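HD superfamily hydrolase (Clostridium acetobutylicum ATCC 824, PDB 3CCG) probably hydrolyses P(1),P(4)-bis(5'-adenosyl) tetraphosphate symmetrically to two ADP, using a two-iron centre in an HD domain. Local coordinates at residues K7-L12 / K19-S24; T42-I47 / D102-N107; L50-A55 / I128-E133. All blocks are in the same frame, centred on the assembly; numbering follows the deposited sequence. Where two conformers were deposited one is given.

From the N terminus, contact 1 is complete before the others begin: it closes a bend of six residues within the helical range 5-38, and its second segment carries H23, an iron ligand. Contact 2 starts from helix 42-51, and contact 3 from the end of that helix and the loop after it; they cross, because 42-47 pairs with 102-107 and 50-55 with the later 128-133. Contact 2 thus joins helix 42-51 to helix 103-110 across 54 intervening residues, and contact 3 joins the H52-D53 pair to helix 121-132. Contacts 1 and 3 share one iron and water 1, and H23 ND1 meets E133 OE2 between them. Contacts 1 and 2 have centres about 17 Å apart.

Contact 1: K7-L12 / K19-S24; sequences KITDYL and KRYKHS. With FE (Fe (III) ion), chain C.
With CG of Y21 turned opposite its own backbone N (chi1 173°), the phenol extends from segment 19-24 to segment 7-12, where T9 and L12 receive it. T9 holds its hydroxyl between the backbone N and the carbonyl carbon (chi1 57°), which leaves CG2 beside the backbone N, and the Y21 hydroxyl comes up against both carbons of this side chain: Y21 OH lies 3.4 Å from T9 CB and 3.5 Å from T9 CG2. OG1 of T9 is engaged within its own helix, donating to the carbonyl of D6. L12 meets the ring nearer its CB end, at the edge and near its plane, with L12 CB 3.8 Å from Y21 CD1. The meeting is therefore van der Waals packing, with no hydrogen bond crossing it.

Both segments belong to the helical range 5-38, yet the CA atoms of L12 and Y21 are 6.3 Å apart. Nine residues of straight alpha-helix would span roughly twice that, so the chain must bend sharply between the segments, and the Y21 ring packs inside the bend. Beyond it begins the HD-domain metal site, to which H23 supplies the first histidine of the H...HD...D pattern. H23 NE2 binds iron at 2.3 Å, and water 1 lies in the plane of the same imidazole. The other ring nitrogen, ND1, is hydrogen-bonded to E133 OE2, a second-shell hold that fixes the rotation of the ring. H23 shares this iron with H52, D53 and D130. R20 reaches away from segment 7-12 to form a salt bridge with a bound phosphate. One turn on, S24 OG hydrogen-bonds to R20 O at 3.0 Å, while S24 N meets the same carbonyl oxygen from the opposite face of its plane.

Contact 2: T42-I47 / D102-N107; sequences TEKARI and DEDVLN
K44 of helix 42-51 reaches over the N-terminal end of helix 103-110, where D102 is the N-cap; both helices are part of the all-helical HD domain. The apolar part is small: K44 lays CB and CG against one methyl of V105, with K44 CG 4.0 Å from V105 CG2. L122 of helix 121-132 touches K44, D104 and V105 as well, so a third helix covers this seam.

The ionic part lies at the end of the lysine. A bend at chi3 (58°) turns the otherwise extended chain so that the ammonium meets D104, the two side chains crossing at about a right angle. K44 NZ donates to D104 OD2 at 2.8 Å, and the oxygen receives it on the anti lone pair, directed away from OD1; OD1 itself bonds to the S120 hydroxyl. The aspartate is thus gripped at both oxygens. D102 is a more distant counter-charge, with K44 NZ 4.3 Å from D102 OD1, and may still favour the charged lysine.

Water completes the link: water 2 accepts from K44 NZ at 2.9 Å and donates to D102 OD2 at 2.6 Å. The remaining oxygen of the N-cap carboxylate, D102 OD1, takes the V105 amide on its anti lone pair at 3.0 Å from V105 N, with an N-H...O angle of 167°.

Contact 3: L50-A55 / I128-E133; sequences LVHDCA and IADYIE. With FE (Fe (III) ion), chain C; FE (Fe (III) ion), chain B.
H52 and D130 meet mainly through a shared metal; the segments bury little surface directly. H52 NE2 binds the iron at 2.5 Å and D130 OD1 at 2.2 Å, leaving H52 NE2 and D130 OD1 3.5 Å apart, with ring and carboxylate planes inclined by 65°. H52 CG, between backbone N and carbonyl carbon (chi1 79°), lets NE2 face the iron. The compact side is that of H52: CB of D53 lies over one face of its ring, toward the rim, and ND1 donates to G49 O, fixing the ring's rotation. D53 bridges the metals, OD2 binding the same iron at 2.5 Å and OD1 the second at 2.2 Å. H52, D53 and D130, with H23, make up the H...HD...D metal site of the HD domain; H86 and H112 add ligands to the second iron.

The other side is looser: D130 is partly exposed, a phosphate, probably from the crystallisation liquor, lies near its carboxylate, water 1 is a ligand of both irons and water 3 of the second. Helix 121-132 packs against helix 152-170 through I128 and Y131 and against helix 141-150 through I132, while C54 rests on L12 of helix 5-38.

Contact 1: K7-L12 / K19-S24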
ATOM      1  N   LYS A   7       1.023 -39.562   5.925  1.00 16.77           N
ATOM      2  CA  LYS A   7      -0.185 -39.079   6.630  1.00 17.12           C
ATOM      3  C   LYS A   7      -0.528 -37.683   6.102  1.00 17.93           C
ATOM      4  O   LYS A   7      -1.697 -37.382   5.793  1.00 18.10           O
ATOM      5  CB  LYS A   7      -0.007 -39.059   8.117  1.00 16.06           C
ATOM      6  CG  LYS A   7      -1.252 -38.685   8.863  1.00 21.43           C
ATOM      7  CD  LYS A   7      -1.140 -39.004  10.346  1.00 24.03           C
ATOM      8  CE  LYS A   7      -2.444 -38.717  11.086  1.00 32.79           C
ATOM      9  NZ  LYS A   7      -2.355 -39.113  12.528  1.00 36.45           N
ATOM     10  N   ILE A   8       0.505 -36.864   5.929  1.00 15.46           N
ATOM     11  CA  ILE A   8       0.321 -35.518   5.378  1.00 15.28           C
ATOM     12  C   ILE A   8      -0.253 -35.557   3.978  1.00 16.31           C
ATOM     13  O   ILE A   8      -1.201 -34.815   3.636  1.00 15.69           O
ATOM     14  CB  ILE A   8       1.663 -34.750   5.378  1.00 13.75           C
ATOM     15  CG1 ILE A   8       2.082 -34.464   6.795  1.00 17.80           C
ATOM     16  CG2 ILE A   8       1.512 -33.435   4.629  1.00 18.43           C
ATOM     17  CD1 ILE A   8       3.548 -34.009   6.935  1.00 18.79           C
ATOM     18  N   THR A   9       0.281 -36.412   3.121  1.00 14.51           N
ATOM     19  CA  THR A   9      -0.207 -36.474   1.756  1.00 14.92           C
ATOM     20  C   THR A   9      -1.673 -36.940   1.741  1.00 17.09           C
ATOM     21  O   THR A   9      -2.460 -36.445   0.938  1.00 16.87           O
ATOM     22  CB  THR A   9       0.697 -37.275   0.785  1.00 20.82           C
ATOM     23  OG1 THR A   9       0.859 -38.585   1.312  1.00 23.45           O
ATOM     24  CG2 THR A   9       2.057 -36.583   0.639  1.00 19.63           C
ATOM     25  N   ASP A  10      -2.023 -37.884   2.611  0.50 17.07           N
ATOM     26  CA  ASP A  10      -3.401 -38.356   2.711  0.50 17.86           C
ATOM     27  C   ASP A  10      -4.312 -37.193   3.065  0.50 17.18           C
ATOM     28  O   ASP A  10      -5.374 -36.970   2.453  0.50 17.66           O
ATOM     29  CB  ASP A  10      -3.528 -39.440   3.787  0.50 19.09           C
ATOM     30  CG  ASP A  10      -3.035 -40.805   3.329  0.50 20.41           C
ATOM     31  OD1 ASP A  10      -2.769 -40.988   2.125  0.50 23.04           O
ATOM     32  OD2 ASP A  10      -2.942 -41.694   4.192  0.50 19.89           O
ATOM     33  N   TYR A  11      -3.881 -36.450   4.071  1.00 16.62           N
ATOM     34  CA  TYR A  11      -4.652 -35.303   4.562  1.00 17.44           C
ATOM     35  C   TYR A  11      -4.821 -34.268   3.490  1.00 16.96           C
ATOM     36  O   TYR A  11      -5.918 -33.714   3.311  1.00 17.43           O
ATOM     37  CB  TYR A  11      -3.932 -34.712   5.741  1.00 16.70           C
ATOM     38  CG  TYR A  11      -4.493 -33.434   6.359  1.00 21.33           C
ATOM     39  CD1 TYR A  11      -5.503 -33.482   7.319  1.00 22.59           C
ATOM     40  CD2 TYR A  11      -3.906 -32.213   6.101  1.00 26.34           C
ATOM     41  CE1 TYR A  11      -5.974 -32.345   7.906  1.00 23.93           C
ATOM     42  CE2 TYR A  11      -4.368 -31.060   6.693  1.00 27.03           C
ATOM     43  CZ  TYR A  11      -5.390 -31.140   7.612  1.00 26.93           C
ATOM     44  OH  TYR A  11      -5.855 -29.993   8.221  1.00 27.62           O
ATOM     45  N   LEU A  12      -3.753 -33.947   2.773  1.00 14.97           N
ATOM     46  CA  LEU A  12      -3.824 -32.925   1.711  1.00 14.94           C
ATOM     47  C   LEU A  12      -4.681 -33.361   0.549  1.00 15.49           C
ATOM     48  O   LEU A  12      -5.466 -32.565   0.013  1.00 18.75           O
ATOM     49  CB  LEU A  12      -2.411 -32.499   1.241  1.00 14.75           C
ATOM     50  CG  LEU A  12      -1.522 -31.812   2.273  1.00 16.20           C
ATOM     51  CD1 LEU A  12      -0.117 -31.642   1.717  1.00 17.20           C
ATOM     52  CD2 LEU A  12      -2.123 -30.470   2.765  1.00 14.23           C
ATOM     53  N   LYS A  19      -6.666 -31.480  -8.100  1.00 19.60           N
ATOM     54  CA  LYS A  19      -5.979 -30.417  -8.806  1.00 22.20           C
ATOM     55  C   LYS A  19      -5.072 -29.615  -7.852  1.00 20.55           C
ATOM     56  O   LYS A  19      -3.874 -29.397  -8.140  1.00 20.54           O
ATOM     57  CB  LYS A  19      -6.998 -29.523  -9.477  1.00 22.48           C
ATOM     58  CG  LYS A  19      -6.456 -28.590 -10.515  1.00 31.77           C
ATOM     59  N   ARG A  20      -5.635 -29.213  -6.710  1.00 20.72           N
ATOM     60  CA  ARG A  20      -4.893 -28.351  -5.756  1.00 18.29           C
ATOM     61  C   ARG A  20      -3.787 -29.164  -5.049  1.00 18.89           C
ATOM     62  O   ARG A  20      -2.731 -28.608  -4.701  1.00 19.46           O
ATOM     63  CB  ARG A  20      -5.844 -27.674  -4.806  1.00 18.78           C
ATOM     64  CG  ARG A  20      -5.218 -26.617  -3.900  1.00 23.68           C
ATOM     65  CD  ARG A  20      -4.628 -25.452  -4.669  1.00 31.87           C
ATOM     66  NE  ARG A  20      -5.661 -24.561  -5.182  1.00 30.82           N
ATOM     67  CZ  ARG A  20      -5.384 -23.383  -5.717  1.00 32.00           C
ATOM     68  NH1 ARG A  20      -4.131 -22.979  -5.763  1.00 32.65           N
ATOM     69  NH2 ARG A  20      -6.351 -22.619  -6.171  1.00 35.11           N
ATOM     70  N   TYR A  21      -4.002 -30.474  -4.851  1.00 18.22           N
ATOM     71  CA  TYR A  21      -2.976 -31.347  -4.308  1.00 17.89           C
ATOM     72  C   TYR A  21      -1.813 -31.454  -5.296  1.00 18.23           C
ATOM     73  O   TYR A  21      -0.639 -31.322  -4.929  1.00 19.02           O
ATOM     74  CB  TYR A  21      -3.520 -32.741  -3.959  1.00 19.29           C
ATOM     75  CG  TYR A  21      -2.449 -33.717  -3.557  1.00 21.67           C
ATOM     76  CD1 TYR A  21      -1.809 -33.611  -2.345  1.00 21.83           C
ATOM     77  CD2 TYR A  21      -2.069 -34.763  -4.398  1.00 23.54           C
ATOM     78  CE1 TYR A  21      -0.819 -34.493  -1.972  1.00 22.42           C
ATOM     79  CE2 TYR A  21      -1.079 -35.632  -4.032  1.00 25.06           C
ATOM     80  CZ  TYR A  21      -0.461 -35.497  -2.830  1.00 25.16           C
ATOM     81  OH  TYR A  21       0.520 -36.351  -2.444  1.00 28.47           O
ATOM     82  N   LYS A  22      -2.136 -31.622  -6.574  1.00 19.20           N
ATOM     83  CA  LYS A  22      -1.079 -31.662  -7.596  1.00 20.28           C
ATOM     84  C   LYS A  22      -0.285 -30.349  -7.607  1.00 20.54           C
ATOM     85  O   LYS A  22       0.937 -30.380  -7.696  1.00 21.85           O
ATOM     86  CB  LYS A  22      -1.631 -31.990  -8.994  1.00 22.74           C
ATOM     87  CG  LYS A  22      -0.555 -32.083 -10.077  1.00 26.84           C
ATOM     88  N   HIS A  23      -0.984 -29.213  -7.537  1.00 21.74           N
ATOM     89  CA  HIS A  23      -0.341 -27.862  -7.414  1.00 19.99           C
ATOM     90  C   HIS A  23       0.654 -27.873  -6.266  1.00 15.97           C
ATOM     91  O   HIS A  23       1.780 -27.412  -6.394  1.00 17.95           O
ATOM     92  CB  HIS A  23      -1.392 -26.704  -7.248  1.00 21.32           C
ATOM     93  CG  HIS A  23      -0.887 -25.416  -6.609  1.00 20.00           C
ATOM     94  ND1 HIS A  23      -0.115 -24.473  -7.264  1.00 22.21           N
ATOM     95  CD2 HIS A  23      -1.194 -24.862  -5.398  1.00 24.61           C
ATOM     96  CE1 HIS A  23       0.119 -23.449  -6.448  1.00 26.68           C
ATOM     97  NE2 HIS A  23      -0.537 -23.653  -5.309  1.00 21.49           N
ATOM     98  N   SER A  24       0.210 -28.413  -5.135  1.00 15.49           N
ATOM     99  CA  SER A  24       1.050 -28.442  -3.922  1.00 14.72           C
ATOM    100  C   SER A  24       2.301 -29.277  -4.115  1.00 16.03           C
ATOM    101  O   SER A  24       3.378 -28.901  -3.653  1.00 13.35           O
ATOM    102  CB  SER A  24       0.256 -28.926  -2.732  1.00 14.26           C
ATOM    103  OG  SER A  24      -0.884 -28.076  -2.460  1.00 15.19           O
TER
HETATM  104 FE    FE C 191      -0.557 -22.042  -3.707  0.75 18.91          FE
HETATM  105  O   HOH W   1      -0.481 -20.751  -2.586  1.00 13.67           O

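Contact 2: T42-I47 / D102-N107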
ATOM      1  N   THR A  42      16.878 -28.373   2.257  1.00 16.16           N
ATOM      2  CA  THR A  42      15.936 -28.941   1.312  1.00 17.45           C
ATOM      3  C   THR A  42      14.672 -29.486   1.969  1.00 15.17           C
ATOM      4  O   THR A  42      13.610 -29.437   1.344  1.00 15.16           O
ATOM      5  CB  THR A  42      16.599 -30.035   0.366  1.00 24.76           C
ATOM      6  OG1 THR A  42      16.743 -31.218   1.063  1.00 27.01           O
ATOM      7  CG2 THR A  42      17.961 -29.686  -0.106  1.00 20.71           C
ATOM      8  N   GLU A  43      14.783 -29.989   3.182  1.00 15.55           N
ATOM      9  CA  GLU A  43      13.615 -30.569   3.843  1.00 14.90           C
ATOM     10  C   GLU A  43      12.688 -29.451   4.345  1.00 13.93           C
ATOM     11  O   GLU A  43      11.480 -29.605   4.301  1.00 14.48           O
ATOM     12  CB  GLU A  43      14.001 -31.549   4.954  1.00 19.32           C
ATOM     13  CG  GLU A  43      12.870 -32.524   5.275  1.00 20.61           C
ATOM     14  CD  GLU A  43      12.475 -33.512   4.138  1.00 33.37           C
ATOM     15  OE1 GLU A  43      13.144 -33.567   3.065  1.00 28.09           O
ATOM     16  OE2 GLU A  43      11.473 -34.251   4.342  1.00 35.56           O
ATOM     17  N   LYS A  44      13.251 -28.355   4.828  1.00 14.15           N
ATOM     18  CA  LYS A  44      12.402 -27.184   5.165  1.00 15.43           C
ATOM     19  C   LYS A  44      11.615 -26.738   3.921  1.00 12.96           C
ATOM     20  O   LYS A  44      10.399 -26.416   3.999  1.00 12.45           O
ATOM     21  CB  LYS A  44      13.239 -26.025   5.714  1.00 14.39           C
ATOM     22  CG  LYS A  44      13.668 -26.231   7.157  1.00 17.79           C
ATOM     23  CD  LYS A  44      14.691 -25.232   7.718  1.00 26.06           C
ATOM     24  CE  LYS A  44      14.288 -23.795   7.684  1.00 29.71           C
ATOM     25  NZ  LYS A  44      15.305 -22.804   8.303  1.00 21.26           N
ATOM     26  N   ALA A  45      12.299 -26.671   2.771  1.00 12.54           N
ATOM     27  CA  ALA A  45      11.681 -26.275   1.528  1.00 13.32           C
ATOM     28  C   ALA A  45      10.591 -27.278   1.143  1.00 12.93           C
ATOM     29  O   ALA A  45       9.474 -26.925   0.749  1.00 12.21           O
ATOM     30  CB  ALA A  45      12.696 -26.151   0.416  1.00 15.67           C
ATOM     31  N   ARG A  46      10.920 -28.563   1.198  0.50 11.67           N
ATOM     32  CA  ARG A  46       9.943 -29.624   0.842  0.50 10.09           C
ATOM     33  C   ARG A  46       8.678 -29.588   1.723  0.50 10.26           C
ATOM     34  O   ARG A  46       7.551 -29.707   1.225  0.50 10.28           O
ATOM     35  CB  ARG A  46      10.601 -31.026   0.931  0.50 11.56           C
ATOM     36  CG  ARG A  46       9.676 -32.228   0.535  0.50 11.98           C
ATOM     37  CD  ARG A  46      10.296 -33.618   0.833  0.50 11.12           C
ATOM     38  NE  ARG A  46      11.673 -33.622   0.366  0.50 12.95           N
ATOM     39  CZ  ARG A  46      12.024 -33.730  -0.909  0.50 13.07           C
ATOM     40  NH1 ARG A  46      11.094 -33.901  -1.827  0.50 14.92           N
ATOM     41  NH2 ARG A  46      13.300 -33.699  -1.264  0.50 19.13           N
ATOM     42  N   ILE A  47       8.837 -29.480   3.033  1.00 13.22           N
ATOM     43  CA  ILE A  47       7.639 -29.505   3.906  1.00 14.11           C
ATOM     44  C   ILE A  47       6.843 -28.206   3.775  1.00 14.02           C
ATOM     45  O   ILE A  47       5.638 -28.244   3.677  1.00 13.73           O
ATOM     46  CB  ILE A  47       7.972 -29.788   5.357  1.00 15.65           C
ATOM     47  CG1 ILE A  47       8.658 -31.137   5.516  1.00 24.59           C
ATOM     48  CG2 ILE A  47       6.696 -29.778   6.290  1.00 17.10           C
ATOM     49  CD1 ILE A  47       9.402 -31.219   6.847  1.00 38.73           C
ATOM     50  N   ASP A 102       8.928 -25.943  13.252  1.00 16.03           N
ATOM     51  CA  ASP A 102       9.988 -25.107  12.746  1.00 14.24           C
ATOM     52  C   ASP A 102       9.474 -23.711  12.435  1.00 14.55           C
ATOM     53  O   ASP A 102       8.576 -23.520  11.618  1.00 14.35           O
ATOM     54  CB  ASP A 102      10.676 -25.688  11.530  1.00 14.09           C
ATOM     55  CG  ASP A 102      11.817 -24.864  11.094  1.00 19.41           C
ATOM     56  OD1 ASP A 102      11.658 -23.870  10.375  1.00 15.89           O
ATOM     57  OD2 ASP A 102      12.937 -25.253  11.456  1.00 23.50           O
ATOM     58  N   GLU A 103      10.073 -22.728  13.102  0.70 15.92           N
ATOM     59  CA  GLU A 103       9.585 -21.346  12.994  0.70 16.50           C
ATOM     60  C   GLU A 103       9.643 -20.788  11.578  0.70 14.17           C
ATOM     61  O   GLU A 103       8.718 -20.062  11.140  0.70 14.98           O
ATOM     62  CB  GLU A 103      10.342 -20.414  13.952  0.70 17.29           C
ATOM     63  CG  GLU A 103       9.962 -18.970  13.778  0.70 25.06           C
ATOM     64  N   ASP A 104      10.713 -21.108  10.861  1.00 13.31           N
ATOM     65  CA  ASP A 104      10.926 -20.608   9.498  1.00 12.17           C
ATOM     66  C   ASP A 104       9.861 -21.223   8.578  1.00 13.04           C
ATOM     67  O   ASP A 104       9.248 -20.520   7.789  1.00 12.30           O
ATOM     68  CB  ASP A 104      12.333 -20.981   9.029  1.00 12.53           C
ATOM     69  CG  ASP A 104      12.815 -20.198   7.859  1.00 15.84           C
ATOM     70  OD1 ASP A 104      12.233 -19.142   7.470  1.00 15.01           O
ATOM     71  OD2 ASP A 104      13.851 -20.620   7.293  1.00 16.68           O
ATOM     72  N   VAL A 105       9.654 -22.530   8.671  1.00 12.03           N
ATOM     73  CA  VAL A 105       8.585 -23.194   7.880  1.00 11.19           C
ATOM     74  C   VAL A 105       7.260 -22.547   8.171  1.00 12.28           C
ATOM     75  O   VAL A 105       6.509 -22.235   7.240  1.00  9.93           O
ATOM     76  CB  VAL A 105       8.526 -24.673   8.174  1.00  9.31           C
ATOM     77  CG1 VAL A 105       7.276 -25.381   7.605  1.00 10.66           C
ATOM     78  CG2 VAL A 105       9.803 -25.364   7.668  1.00 14.01           C
ATOM     79  N   LEU A 106       6.934 -22.340   9.431  1.00 10.92           N
ATOM     80  CA  LEU A 106       5.632 -21.754   9.753  1.00 11.34           C
ATOM     81  C   LEU A 106       5.517 -20.335   9.147  1.00 10.13           C
ATOM     82  O   LEU A 106       4.450 -19.972   8.624  1.00 10.60           O
ATOM     83  CB  LEU A 106       5.421 -21.754  11.269  1.00 11.51           C
ATOM     84  CG  LEU A 106       5.322 -23.130  11.886  1.00 11.80           C
ATOM     85  CD1 LEU A 106       5.275 -22.968  13.435  1.00 14.64           C
ATOM     86  CD2 LEU A 106       4.130 -23.928  11.351  1.00 13.38           C
ATOM     87  N   ASN A 107       6.565 -19.519   9.252  1.00 11.28           N
ATOM     88  CA  ASN A 107       6.528 -18.195   8.638  1.00 10.61           C
ATOM     89  C   ASN A 107       6.323 -18.278   7.101  1.00 10.00           C
ATOM     90  O   ASN A 107       5.575 -17.485   6.495  1.00 10.63           O
ATOM     91  CB  ASN A 107       7.809 -17.385   8.895  1.00 12.16           C
ATOM     92  CG  ASN A 107       7.889 -16.879  10.317  1.00 12.78           C
ATOM     93  OD1 ASN A 107       6.868 -16.698  10.979  1.00 15.74           O
ATOM     94  ND2 ASN A 107       9.125 -16.669  10.807  1.00 13.70           N
TER
HETATM   95  O   HOH W   2      14.777 -23.483  11.057  1.00 26.38           O

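Contact 3: L50-A55 / I128-E133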
ATOM      1  N   LEU A  50       5.076 -28.356   0.441  1.00 12.54           N
ATOM      2  CA  LEU A  50       4.025 -29.340   0.441  1.00 12.57           C
ATOM      3  C   LEU A  50       2.757 -28.861   1.167  1.00 11.58           C
ATOM      4  O   LEU A  50       1.654 -29.071   0.656  1.00 13.34           O
ATOM      5  CB  LEU A  50       4.510 -30.650   1.065  1.00 13.67           C
ATOM      6  CG  LEU A  50       3.505 -31.829   1.107  1.00 14.62           C
ATOM      7  CD1 LEU A  50       3.010 -32.205  -0.287  1.00 19.62           C
ATOM      8  CD2 LEU A  50       4.145 -33.001   1.848  1.00 18.91           C
ATOM      9  N   VAL A  51       2.930 -28.241   2.330  1.00 13.02           N
ATOM     10  CA  VAL A  51       1.774 -27.936   3.179  1.00 12.90           C
ATOM     11  C   VAL A  51       1.294 -26.494   3.128  1.00 13.54           C
ATOM     12  O   VAL A  51       0.293 -26.153   3.753  1.00 12.66           O
ATOM     13  CB  VAL A  51       2.043 -28.330   4.637  1.00 14.82           C
ATOM     14  CG1 VAL A  51       2.570 -29.788   4.730  1.00 13.68           C
ATOM     15  CG2 VAL A  51       3.007 -27.402   5.284  1.00 16.79           C
ATOM     16  N   HIS A  52       1.896 -25.682   2.284  1.00 12.98           N
ATOM     17  CA  HIS A  52       1.643 -24.227   2.306  1.00 12.86           C
ATOM     18  C   HIS A  52       0.159 -23.910   2.103  1.00 11.14           C
ATOM     19  O   HIS A  52      -0.307 -22.899   2.660  1.00 10.93           O
ATOM     20  CB  HIS A  52       2.475 -23.475   1.268  1.00 14.11           C
ATOM     21  CG  HIS A  52       1.935 -23.567  -0.112  1.00 13.92           C
ATOM     22  ND1 HIS A  52       2.035 -24.686  -0.930  1.00 13.50           N
ATOM     23  CD2 HIS A  52       1.234 -22.663  -0.825  1.00 12.88           C
ATOM     24  CE1 HIS A  52       1.438 -24.438  -2.078  1.00 12.90           C
ATOM     25  NE2 HIS A  52       0.920 -23.223  -2.036  1.00 14.46           N
ATOM     26  N   ASP A  53      -0.552 -24.716   1.320  1.00 11.54           N
ATOM     27  CA  ASP A  53      -1.952 -24.423   0.963  1.00 10.36           C
ATOM     28  C   ASP A  53      -2.888 -25.348   1.776  1.00 11.86           C
ATOM     29  O   ASP A  53      -4.010 -25.571   1.356  1.00 10.84           O
ATOM     30  CB  ASP A  53      -2.243 -24.536  -0.553  1.00 11.74           C
ATOM     31  CG  ASP A  53      -2.277 -23.234  -1.248  1.00 13.44           C
ATOM     32  OD1 ASP A  53      -2.213 -22.159  -0.642  1.00 12.14           O
ATOM     33  OD2 ASP A  53      -2.351 -23.260  -2.498  1.00 17.52           O
ATOM     34  N   CYS A  54      -2.441 -25.887   2.895  1.00 11.97           N
ATOM     35  CA  CYS A  54      -3.262 -26.833   3.637  1.00 10.77           C
ATOM     36  C   CYS A  54      -4.672 -26.285   4.046  1.00 11.98           C
ATOM     37  O   CYS A  54      -5.634 -27.078   4.298  1.00 11.86           O
ATOM     38  CB  CYS A  54      -2.488 -27.475   4.814  1.00 11.38           C
ATOM     39  SG  CYS A  54      -2.103 -26.366   6.149  1.00 12.66           S
ATOM     40  N   ALA A  55      -4.792 -24.956   4.179  1.00 10.72           N
ATOM     41  CA  ALA A  55      -6.058 -24.304   4.590  1.00 11.26           C
ATOM     42  C   ALA A  55      -6.767 -23.661   3.409  1.00 11.76           C
ATOM     43  O   ALA A  55      -7.772 -23.016   3.579  1.00 12.44           O
ATOM     44  CB  ALA A  55      -5.806 -23.235   5.645  1.00 10.55           C
ATOM     45  N   ILE A 128       7.570 -17.445  -4.059  1.00 11.32           N
ATOM     46  CA  ILE A 128       7.742 -17.435  -5.512  1.00 13.30           C
ATOM     47  C   ILE A 128       7.420 -18.781  -6.158  1.00 13.12           C
ATOM     48  O   ILE A 128       6.913 -18.843  -7.282  1.00 13.43           O
ATOM     49  CB  ILE A 128       9.155 -16.919  -5.889  1.00 12.83           C
ATOM     50  CG1 ILE A 128       9.103 -16.268  -7.279  1.00 18.41           C
ATOM     51  CG2 ILE A 128      10.193 -17.996  -5.761  1.00 17.39           C
ATOM     52  CD1 ILE A 128       8.360 -14.891  -7.297  1.00 16.95           C
ATOM     53  N   ALA A 129       7.658 -19.852  -5.406  1.00 14.26           N
ATOM     54  CA  ALA A 129       7.372 -21.201  -5.924  1.00 11.96           C
ATOM     55  C   ALA A 129       5.933 -21.350  -6.303  1.00 12.68           C
ATOM     56  O   ALA A 129       5.617 -21.988  -7.317  1.00 14.11           O
ATOM     57  CB  ALA A 129       7.761 -22.291  -4.894  1.00 12.54           C
ATOM     58  N   ASP A 130       5.052 -20.687  -5.554  1.00 14.25           N
ATOM     59  CA  ASP A 130       3.642 -20.753  -5.868  1.00 16.26           C
ATOM     60  C   ASP A 130       3.323 -20.225  -7.301  1.00 17.13           C
ATOM     61  O   ASP A 130       2.494 -20.780  -8.016  1.00 20.31           O
ATOM     62  CB  ASP A 130       2.880 -19.962  -4.808  1.00 19.20           C
ATOM     63  CG  ASP A 130       1.405 -20.224  -4.856  1.00 28.58           C
ATOM     64  OD1 ASP A 130       1.031 -21.381  -5.016  1.00 28.76           O
ATOM     65  OD2 ASP A 130       0.634 -19.273  -4.664  1.00 32.93           O
ATOM     66  N   TYR A 131       4.029 -19.172  -7.693  1.00 15.33           N
ATOM     67  CA  TYR A 131       3.903 -18.532  -9.013  1.00 18.24           C
ATOM     68  C   TYR A 131       4.578 -19.260 -10.169  1.00 19.60           C
ATOM     69  O   TYR A 131       4.123 -19.201 -11.291  1.00 22.22           O
ATOM     70  CB  TYR A 131       4.467 -17.094  -8.952  1.00 19.35           C
ATOM     71  CG  TYR A 131       3.577 -16.148  -8.202  1.00 21.48           C
ATOM     72  CD1 TYR A 131       3.662 -16.009  -6.816  1.00 20.62           C
ATOM     73  CD2 TYR A 131       2.610 -15.424  -8.869  1.00 27.31           C
ATOM     74  CE1 TYR A 131       2.802 -15.156  -6.130  1.00 31.34           C
ATOM     75  CE2 TYR A 131       1.747 -14.597  -8.192  1.00 27.92           C
ATOM     76  CZ  TYR A 131       1.851 -14.453  -6.828  1.00 33.44           C
ATOM     77  OH  TYR A 131       0.968 -13.599  -6.177  1.00 31.99           O
ATOM     78  N   ILE A 132       5.687 -19.924  -9.900  1.00 15.45           N
ATOM     79  CA  ILE A 132       6.475 -20.482 -10.990  1.00 18.40           C
ATOM     80  C   ILE A 132       6.482 -22.027 -11.109  1.00 18.37           C
ATOM     81  O   ILE A 132       7.199 -22.573 -11.966  1.00 18.73           O
ATOM     82  CB  ILE A 132       7.944 -19.958 -10.889  1.00 18.45           C
ATOM     83  CG1 ILE A 132       8.660 -20.487  -9.650  1.00 17.70           C
ATOM     84  CG2 ILE A 132       7.993 -18.398 -10.948  1.00 17.75           C
ATOM     85  CD1 ILE A 132      10.149 -20.325  -9.619  1.00 18.70           C
ATOM     86  N   GLU A 133       5.720 -22.719 -10.250  1.00 18.35           N
ATOM     87  CA  GLU A 133       5.648 -24.183 -10.275  1.00 19.98           C
ATOM     88  C   GLU A 133       5.181 -24.579 -11.667  1.00 19.45           C
ATOM     89  O   GLU A 133       4.437 -23.836 -12.319  1.00 19.67           O
ATOM     90  CB  GLU A 133       4.814 -24.775  -9.124  1.00 18.31           C
ATOM     91  CG  GLU A 133       3.378 -24.359  -9.105  1.00 18.21           C
ATOM     92  CD  GLU A 133       2.463 -25.376  -9.759  1.00 24.32           C
ATOM     93  OE1 GLU A 133       3.003 -26.367 -10.340  1.00 21.31           O
ATOM     94  OE2 GLU A 133       1.210 -25.175  -9.670  1.00 25.15           O
TER
HETATM   95 FE    FE C 191      -0.557 -22.042  -3.707  0.75 18.91          FE
HETATM   96 FE    FE B 190      -1.963 -20.113  -1.328  0.75 12.81          FE
HETATM   97  O   HOH W   1      -0.481 -20.751  -2.586  1.00 13.67           O
HETATM   98  O   HOH W   3      -1.772 -18.173  -2.099  1.00 14.84           O